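Local coordinates for protein 4-hydroxy-tetrahydrodipicolinate synthase (Thermotoga maritima, PDB 1O5K) that probably condenses pyruvate with aspartate semialdehyde to give 4-hydroxy-tetrahydrodipicolinate, a step of lysine biosynthesis through diaminopimelate, at residues V22-S34 with K268-R282. Sequence-based numbering, arbitrary orientation.
Sequences VTPFKNGELDLES and KAALNLMGFIENELR
Val22 meets Leu271 tip to tip, CG2 to CD1 at 3.6 Å, where the loop after the first strand of this TIM barrel packs against helix 265-273. The contact illustrates how a loop beyond a barrel strand, here carrying the two-stranded hairpin of strands 25-26 and 29-30, is clamped by a distant part of the chain. At Thr23 the carbonyl O accepts from Lys268 NZ at 2.7 Å. That ammonium also donates to Glu280 O in its own segment and pairs with Glu58, so three oxygens grip it. Pro24 crosses Ile277 at about a right angle and presses its ring carbons on CG2. The Phe25 ring is sandwiched: Thr23 O sits over one face, and the Arg282 guanidinium lies flat on the other, planes 12° apart and centres separated by 4.1 Å. Water 1 accepts from Phe25 N, while water 2 links Phe25 O, Asp31 OD2 and Glu278 N. The extended Lys26 chain passes Glu278 at a slant, its NZ making a long salt bridge to OE2. The type I' turn from Lys26 to Glu29 is held by the Glu280 carboxylate, whose oxygens use their syn lone pairs: OE2 accepts from Asn27 N at 2.7 Å and OE1 from Gly28 N at 2.8 Å. The extended Arg282 chain, chi2 and chi3 both near 180°, spans the Phe25 face to reach the turn, where NH2 donates to Gly28 O at 2.7 Å, with NE adding a weak second bond to the same oxygen. Farther on, Asp31 N-caps helix 32-44, OD1 accepting from Ser34 N, while Ser34 OG donates to Asp31 OD2 at 2.8 Å and lies near Phe276 O.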
ATOM      1  N   VAL A  22      -2.816 -24.171 -18.703  1.00 24.97           N
ATOM      2  CA  VAL A  22      -4.213 -23.788 -18.934  1.00 25.48           C
ATOM      3  C   VAL A  22      -5.124 -25.009 -19.184  1.00 22.54           C
ATOM      4  O   VAL A  22      -4.669 -26.095 -19.497  1.00 23.87           O
ATOM      5  CB  VAL A  22      -4.389 -22.806 -20.119  1.00 26.20           C
ATOM      6  CG1 VAL A  22      -3.564 -21.519 -19.963  1.00 25.39           C
ATOM      7  CG2 VAL A  22      -4.050 -23.498 -21.428  1.00 27.27           C
ATOM      8  N   THR A  23      -6.418 -24.793 -18.939  1.00 23.29           N
ATOM      9  CA  THR A  23      -7.467 -25.722 -19.230  1.00 22.29           C
ATOM     10  C   THR A  23      -8.197 -25.196 -20.482  1.00 27.46           C
ATOM     11  O   THR A  23      -9.011 -24.302 -20.374  1.00 24.34           O
ATOM     12  CB  THR A  23      -8.424 -25.834 -18.017  1.00 26.06           C
ATOM     13  OG1 THR A  23      -7.698 -26.298 -16.859  1.00 25.30           O
ATOM     14  CG2 THR A  23      -9.462 -26.899 -18.291  1.00 24.86           C
ATOM     15  N   PRO A  24      -7.911 -25.734 -21.674  1.00 24.52           N
ATOM     16  CA  PRO A  24      -8.620 -25.266 -22.848  1.00 25.19           C
ATOM     17  C   PRO A  24     -10.074 -25.675 -22.878  1.00 22.25           C
ATOM     18  O   PRO A  24     -10.436 -26.765 -22.413  1.00 22.97           O
ATOM     19  CB  PRO A  24      -7.864 -25.925 -24.011  1.00 26.03           C
ATOM     20  CG  PRO A  24      -6.588 -26.428 -23.402  1.00 26.75           C
ATOM     21  CD  PRO A  24      -6.906 -26.743 -22.008  1.00 27.24           C
ATOM     22  N   PHE A  25     -10.897 -24.779 -23.413  1.00 20.05           N
ATOM     23  CA  PHE A  25     -12.290 -25.002 -23.626  1.00 22.03           C
ATOM     24  C   PHE A  25     -12.634 -24.755 -25.059  1.00 25.45           C
ATOM     25  O   PHE A  25     -11.999 -23.928 -25.737  1.00 25.07           O
ATOM     26  CB  PHE A  25     -13.166 -24.049 -22.790  1.00 23.59           C
ATOM     27  CG  PHE A  25     -12.879 -24.085 -21.285  1.00 25.08           C
ATOM     28  CD1 PHE A  25     -12.454 -22.938 -20.603  1.00 25.78           C
ATOM     29  CD2 PHE A  25     -13.037 -25.257 -20.558  1.00 26.21           C
ATOM     30  CE1 PHE A  25     -12.202 -22.967 -19.246  1.00 25.69           C
ATOM     31  CE2 PHE A  25     -12.757 -25.283 -19.211  1.00 23.94           C
ATOM     32  CZ  PHE A  25     -12.361 -24.171 -18.544  1.00 22.09           C
ATOM     33  N   LYS A  26     -13.645 -25.473 -25.517  1.00 21.85           N
ATOM     34  CA  LYS A  26     -14.279 -25.212 -26.827  1.00 21.32           C
ATOM     35  C   LYS A  26     -15.787 -25.307 -26.661  1.00 24.32           C
ATOM     36  O   LYS A  26     -16.273 -26.283 -26.088  1.00 22.44           O
ATOM     37  CB  LYS A  26     -13.825 -26.222 -27.838  1.00 26.32           C
ATOM     38  CG  LYS A  26     -14.404 -25.942 -29.231  1.00 28.84           C
ATOM     39  CD  LYS A  26     -13.495 -26.474 -30.316  1.00 41.42           C
ATOM     40  CE  LYS A  26     -14.162 -26.329 -31.674  1.00 51.27           C
ATOM     41  NZ  LYS A  26     -13.330 -26.987 -32.725  1.00 61.03           N
ATOM     42  N   ASN A  27     -16.540 -24.316 -27.130  1.00 22.65           N
ATOM     43  CA  ASN A  27     -17.972 -24.263 -26.870  1.00 23.16           C
ATOM     44  C   ASN A  27     -18.294 -24.413 -25.368  1.00 23.74           C
ATOM     45  O   ASN A  27     -19.301 -25.018 -25.007  1.00 25.25           O
ATOM     46  CB  ASN A  27     -18.725 -25.345 -27.680  1.00 25.88           C
ATOM     47  CG  ASN A  27     -18.670 -25.129 -29.175  1.00 26.45           C
ATOM     48  OD1 ASN A  27     -18.647 -23.992 -29.625  1.00 25.92           O
ATOM     49  ND2 ASN A  27     -18.726 -26.230 -29.964  1.00 27.27           N
ATOM     50  N   GLY A  28     -17.400 -23.907 -24.522  1.00 25.36           N
ATOM     51  CA  GLY A  28     -17.547 -23.973 -23.088  1.00 26.91           C
ATOM     52  C   GLY A  28     -17.272 -25.320 -22.467  1.00 27.79           C
ATOM     53  O   GLY A  28     -17.269 -25.416 -21.251  1.00 33.52           O
ATOM     54  N   GLU A  29     -16.948 -26.316 -23.280  1.00 25.46           N
ATOM     55  CA  GLU A  29     -16.589 -27.660 -22.791  1.00 26.51           C
ATOM     56  C   GLU A  29     -15.070 -27.859 -22.729  1.00 26.11           C
ATOM     57  O   GLU A  29     -14.343 -27.218 -23.454  1.00 27.43           O
ATOM     58  CB  GLU A  29     -17.223 -28.670 -23.731  1.00 24.68           C
ATOM     59  CG  GLU A  29     -18.736 -28.514 -23.813  1.00 23.70           C
ATOM     60  CD  GLU A  29     -19.384 -28.754 -22.451  1.00 39.59           C
ATOM     61  OE1 GLU A  29     -20.238 -27.938 -22.024  1.00 40.18           O
ATOM     62  OE2 GLU A  29     -18.977 -29.734 -21.773  1.00 34.48           O
ATOM     63  N   LEU A  30     -14.589 -28.757 -21.879  1.00 24.68           N
ATOM     64  CA  LEU A  30     -13.184 -29.134 -21.926  1.00 25.12           C
ATOM     65  C   LEU A  30     -12.779 -29.546 -23.343  1.00 26.92           C
ATOM     66  O   LEU A  30     -13.511 -30.271 -24.044  1.00 26.43           O
ATOM     67  CB  LEU A  30     -12.885 -30.351 -21.086  1.00 29.00           C
ATOM     68  CG  LEU A  30     -12.852 -30.343 -19.611  1.00 33.78           C
ATOM     69  CD1 LEU A  30     -12.414 -31.775 -19.211  1.00 36.11           C
ATOM     70  CD2 LEU A  30     -11.876 -29.299 -19.087  1.00 35.55           C
ATOM     71  N   ASP A  31     -11.621 -29.081 -23.756  1.00 23.21           N
ATOM     72  CA  ASP A  31     -11.102 -29.361 -25.107  1.00 25.98           C
ATOM     73  C   ASP A  31      -9.815 -30.171 -24.961  1.00 27.86           C
ATOM     74  O   ASP A  31      -8.710 -29.614 -24.970  1.00 25.63           O
ATOM     75  CB  ASP A  31     -10.849 -28.048 -25.829  1.00 28.24           C
ATOM     76  CG  ASP A  31     -10.302 -28.227 -27.239  1.00 30.39           C
ATOM     77  OD1 ASP A  31     -10.017 -29.367 -27.668  1.00 24.78           O
ATOM     78  OD2 ASP A  31     -10.077 -27.245 -27.965  1.00 25.94           O
ATOM     79  N   LEU A  32      -9.957 -31.484 -24.775  1.00 25.46           N
ATOM     80  CA  LEU A  32      -8.789 -32.321 -24.485  1.00 25.49           C
ATOM     81  C   LEU A  32      -7.892 -32.467 -25.720  1.00 25.17           C
ATOM     82  O   LEU A  32      -6.713 -32.765 -25.581  1.00 29.06           O
ATOM     83  CB  LEU A  32      -9.207 -33.698 -23.952  1.00 30.60           C
ATOM     84  CG  LEU A  32      -9.875 -33.671 -22.582  1.00 29.92           C
ATOM     85  CD1 LEU A  32     -10.401 -35.047 -22.209  1.00 38.69           C
ATOM     86  CD2 LEU A  32      -8.904 -33.167 -21.509  1.00 35.86           C
ATOM     87  N   GLU A  33      -8.411 -32.297 -26.932  1.00 26.29           N
ATOM     88  CA  GLU A  33      -7.519 -32.420 -28.100  1.00 26.36           C
ATOM     89  C   GLU A  33      -6.530 -31.248 -28.146  1.00 24.43           C
ATOM     90  O   GLU A  33      -5.331 -31.437 -28.349  1.00 24.25           O
ATOM     91  CB  GLU A  33      -8.286 -32.555 -29.425  1.00 26.99           C
ATOM     92  N   SER A  34      -7.005 -30.039 -27.908  1.00 25.75           N
ATOM     93  CA  SER A  34      -6.098 -28.920 -27.799  1.00 27.35           C
ATOM     94  C   SER A  34      -5.175 -29.069 -26.566  1.00 24.98           C
ATOM     95  O   SER A  34      -3.998 -28.770 -26.636  1.00 26.86           O
ATOM     96  CB  SER A  34      -6.875 -27.606 -27.700  1.00 26.35           C
ATOM     97  OG  SER A  34      -7.492 -27.310 -28.950  1.00 30.88           O
ATOM     98  N   LYS A 268      -4.236 -17.279 -22.389  1.00 22.93           N
ATOM     99  CA  LYS A 268      -5.147 -17.954 -23.308  1.00 25.14           C
ATOM    100  C   LYS A 268      -5.202 -17.215 -24.641  1.00 27.01           C
ATOM    101  O   LYS A 268      -5.205 -17.854 -25.668  1.00 24.42           O
ATOM    102  CB  LYS A 268      -6.541 -18.182 -22.715  1.00 25.95           C
ATOM    103  CG  LYS A 268      -6.584 -19.341 -21.725  1.00 26.98           C
ATOM    104  CD  LYS A 268      -7.983 -19.715 -21.307  1.00 27.34           C
ATOM    105  CE  LYS A 268      -8.130 -21.198 -21.186  1.00 29.56           C
ATOM    106  NZ  LYS A 268      -9.464 -21.657 -20.798  1.00 26.22           N
ATOM    107  N   ALA A 269      -5.214 -15.878 -24.620  1.00 22.15           N
ATOM    108  CA  ALA A 269      -5.217 -15.107 -25.896  1.00 24.00           C
ATOM    109  C   ALA A 269      -3.919 -15.365 -26.692  1.00 22.36           C
ATOM    110  O   ALA A 269      -3.951 -15.545 -27.891  1.00 22.90           O
ATOM    111  CB  ALA A 269      -5.466 -13.620 -25.654  1.00 25.04           C
ATOM    112  N   ALA A 270      -2.800 -15.446 -25.982  1.00 22.21           N
ATOM    113  CA  ALA A 270      -1.502 -15.793 -26.540  1.00 22.41           C
ATOM    114  C   ALA A 270      -1.484 -17.207 -27.173  1.00 23.93           C
ATOM    115  O   ALA A 270      -1.051 -17.390 -28.322  1.00 20.93           O
ATOM    116  CB  ALA A 270      -0.407 -15.660 -25.431  1.00 24.83           C
ATOM    117  N   LEU A 271      -1.965 -18.204 -26.434  1.00 21.03           N
ATOM    118  CA  LEU A 271      -2.059 -19.583 -26.958  1.00 21.05           C
ATOM    119  C   LEU A 271      -2.957 -19.650 -28.187  1.00 24.39           C
ATOM    120  O   LEU A 271      -2.671 -20.386 -29.177  1.00 22.64           O
ATOM    121  CB  LEU A 271      -2.533 -20.517 -25.857  1.00 23.69           C
ATOM    122  CG  LEU A 271      -1.403 -20.763 -24.818  1.00 20.27           C
ATOM    123  CD1 LEU A 271      -2.021 -21.399 -23.597  1.00 25.61           C
ATOM    124  CD2 LEU A 271      -0.353 -21.650 -25.370  1.00 26.18           C
ATOM    125  N   ASN A 272      -4.014 -18.864 -28.179  1.00 24.32           N
ATOM    126  CA  ASN A 272      -4.864 -18.810 -29.373  1.00 24.54           C
ATOM    127  C   ASN A 272      -4.152 -18.190 -30.600  1.00 25.66           C
ATOM    128  O   ASN A 272      -4.240 -18.707 -31.758  1.00 22.34           O
ATOM    129  CB  ASN A 272      -6.147 -18.037 -29.055  1.00 23.19           C
ATOM    130  CG  ASN A 272      -7.053 -17.879 -30.253  1.00 25.11           C
ATOM    131  OD1 ASN A 272      -7.285 -16.769 -30.703  1.00 24.61           O
ATOM    132  ND2 ASN A 272      -7.601 -18.987 -30.760  1.00 23.36           N
ATOM    133  N   LEU A 273      -3.459 -17.074 -30.383  1.00 24.79           N
ATOM    134  CA  LEU A 273      -2.699 -16.448 -31.466  1.00 25.85           C
ATOM    135  C   LEU A 273      -1.721 -17.473 -32.052  1.00 24.96           C
ATOM    136  O   LEU A 273      -1.523 -17.540 -33.251  1.00 23.51           O
ATOM    137  CB  LEU A 273      -1.933 -15.229 -30.958  1.00 25.75           C
ATOM    138  CG  LEU A 273      -2.747 -13.973 -30.684  1.00 22.40           C
ATOM    139  CD1 LEU A 273      -1.910 -12.945 -29.931  1.00 28.54           C
ATOM    140  CD2 LEU A 273      -3.279 -13.345 -31.946  1.00 30.57           C
ATOM    141  N   MET A 274      -1.153 -18.303 -31.179  1.00 24.73           N
ATOM    142  CA  MET A 274      -0.180 -19.290 -31.589  1.00 26.67           C
ATOM    143  C   MET A 274      -0.819 -20.530 -32.232  1.00 29.81           C
ATOM    144  O   MET A 274      -0.107 -21.371 -32.730  1.00 28.87           O
ATOM    145  CB  MET A 274       0.716 -19.691 -30.406  1.00 24.88           C
ATOM    146  CG  MET A 274       1.650 -18.557 -30.032  1.00 24.86           C
ATOM    147  SD  MET A 274       2.455 -18.851 -28.411  1.00 31.04           S
ATOM    148  CE  MET A 274       3.744 -19.804 -28.987  1.00 31.65           C
ATOM    149  N   GLY A 275      -2.138 -20.673 -32.154  1.00 29.10           N
ATOM    150  CA  GLY A 275      -2.822 -21.785 -32.837  1.00 27.53           C
ATOM    151  C   GLY A 275      -3.050 -23.012 -31.977  1.00 24.61           C
ATOM    152  O   GLY A 275      -3.424 -24.040 -32.478  1.00 25.42           O
ATOM    153  N   PHE A 276      -2.913 -22.893 -30.665  1.00 21.00           N
ATOM    154  CA  PHE A 276      -3.005 -24.060 -29.778  1.00 24.43           C
ATOM    155  C   PHE A 276      -4.412 -24.319 -29.231  1.00 27.93           C
ATOM    156  O   PHE A 276      -4.795 -25.486 -29.077  1.00 26.77           O
ATOM    157  CB  PHE A 276      -2.074 -23.927 -28.590  1.00 26.78           C
ATOM    158  CG  PHE A 276      -0.663 -24.304 -28.851  1.00 29.74           C
ATOM    159  CD1 PHE A 276       0.318 -23.332 -28.951  1.00 27.80           C
ATOM    160  CD2 PHE A 276      -0.289 -25.633 -28.927  1.00 35.33           C
ATOM    161  CE1 PHE A 276       1.634 -23.678 -29.164  1.00 31.08           C
ATOM    162  CE2 PHE A 276       1.039 -25.979 -29.150  1.00 36.45           C
ATOM    163  CZ  PHE A 276       1.991 -24.995 -29.264  1.00 29.63           C
ATOM    164  N   ILE A 277      -5.147 -23.252 -28.903  1.00 23.60           N
ATOM    165  CA  ILE A 277      -6.453 -23.363 -28.230  1.00 24.51           C
ATOM    166  C   ILE A 277      -7.399 -22.310 -28.800  1.00 24.48           C
ATOM    167  O   ILE A 277      -6.958 -21.385 -29.509  1.00 21.82           O
ATOM    168  CB  ILE A 277      -6.309 -23.179 -26.713  1.00 24.22           C
ATOM    169  CG1 ILE A 277      -5.979 -21.720 -26.351  1.00 25.13           C
ATOM    170  CG2 ILE A 277      -5.285 -24.098 -26.146  1.00 22.75           C
ATOM    171  CD1 ILE A 277      -6.111 -21.443 -24.810  1.00 26.87           C
ATOM    172  N   GLU A 278      -8.686 -22.472 -28.512  1.00 26.33           N
ATOM    173  CA  GLU A 278      -9.663 -21.423 -28.714  1.00 25.85           C
ATOM    174  C   GLU A 278      -9.522 -20.454 -27.559  1.00 25.90           C
ATOM    175  O   GLU A 278      -9.037 -20.815 -26.477  1.00 23.75           O
ATOM    176  CB  GLU A 278     -11.091 -21.948 -28.700  1.00 26.39           C
ATOM    177  CG  GLU A 278     -11.380 -23.088 -29.645  1.00 27.83           C
ATOM    178  CD  GLU A 278     -11.423 -22.662 -31.095  1.00 35.00           C
ATOM    179  OE1 GLU A 278     -11.285 -21.465 -31.413  1.00 37.85           O
ATOM    180  OE2 GLU A 278     -11.560 -23.566 -31.929  1.00 50.07           O
ATOM    181  N   ASN A 279      -9.864 -19.197 -27.812  1.00 22.56           N
ATOM    182  CA  ASN A 279      -9.712 -18.146 -26.826  1.00 23.57           C
ATOM    183  C   ASN A 279     -11.013 -18.074 -25.990  1.00 25.87           C
ATOM    184  O   ASN A 279     -11.811 -17.160 -26.156  1.00 24.24           O
ATOM    185  CB  ASN A 279      -9.395 -16.840 -27.519  1.00 26.92           C
ATOM    186  CG  ASN A 279      -9.091 -15.716 -26.563  1.00 26.97           C
ATOM    187  OD1 ASN A 279      -9.192 -14.534 -26.901  1.00 34.50           O
ATOM    188  ND2 ASN A 279      -8.743 -16.059 -25.400  1.00 23.35           N
ATOM    189  N   GLU A 280     -11.237 -19.100 -25.156  1.00 24.29           N
ATOM    190  CA  GLU A 280     -12.503 -19.224 -24.416  1.00 24.58           C
ATOM    191  C   GLU A 280     -12.147 -19.372 -22.956  1.00 22.48           C
ATOM    192  O   GLU A 280     -11.215 -20.116 -22.617  1.00 24.23           O
ATOM    193  CB  GLU A 280     -13.283 -20.468 -24.825  1.00 25.51           C
ATOM    194  CG  GLU A 280     -13.954 -20.428 -26.168  1.00 34.37           C
ATOM    195  CD  GLU A 280     -14.976 -21.535 -26.304  1.00 35.26           C
ATOM    196  OE1 GLU A 280     -15.602 -21.958 -25.286  1.00 35.45           O
ATOM    197  OE2 GLU A 280     -15.146 -21.979 -27.430  1.00 29.77           O
ATOM    198  N   LEU A 281     -12.915 -18.686 -22.108  1.00 24.52           N
ATOM    199  CA  LEU A 281     -12.762 -18.768 -20.673  1.00 25.01           C
ATOM    200  C   LEU A 281     -14.140 -18.983 -20.090  1.00 25.42           C
ATOM    201  O   LEU A 281     -15.138 -18.830 -20.769  1.00 27.00           O
ATOM    202  CB  LEU A 281     -12.176 -17.472 -20.097  1.00 25.39           C
ATOM    203  CG  LEU A 281     -10.722 -17.251 -20.565  1.00 26.14           C
ATOM    204  CD1 LEU A 281     -10.593 -16.275 -21.675  1.00 30.52           C
ATOM    205  CD2 LEU A 281      -9.779 -16.941 -19.421  1.00 30.68           C
ATOM    206  N   ARG A 282     -14.198 -19.384 -18.834  1.00 22.01           N
ATOM    207  CA  ARG A 282     -15.516 -19.451 -18.195  1.00 23.43           C
ATOM    208  C   ARG A 282     -15.772 -18.263 -17.230  1.00 21.87           C
ATOM    209  O   ARG A 282     -14.844 -17.826 -16.474  1.00 24.72           O
ATOM    210  CB  ARG A 282     -15.605 -20.742 -17.426  1.00 25.49           C
ATOM    211  CG  ARG A 282     -15.736 -21.926 -18.332  1.00 26.24           C
ATOM    212  CD  ARG A 282     -15.855 -23.220 -17.588  1.00 28.97           C
ATOM    213  NE  ARG A 282     -16.015 -24.348 -18.504  1.00 22.10           N
ATOM    214  CZ  ARG A 282     -16.021 -25.616 -18.119  1.00 28.58           C
ATOM    215  NH1 ARG A 282     -15.902 -25.935 -16.830  1.00 27.21           N
ATOM    216  NH2 ARG A 282     -16.185 -26.564 -19.014  1.00 27.36           N
TER
HETATM  217  O   HOH W   1      -9.690 -22.116 -23.989  1.00 17.21           O
HETATM  218  O   HOH W   2      -9.531 -24.665 -26.908  1.00 20.41           O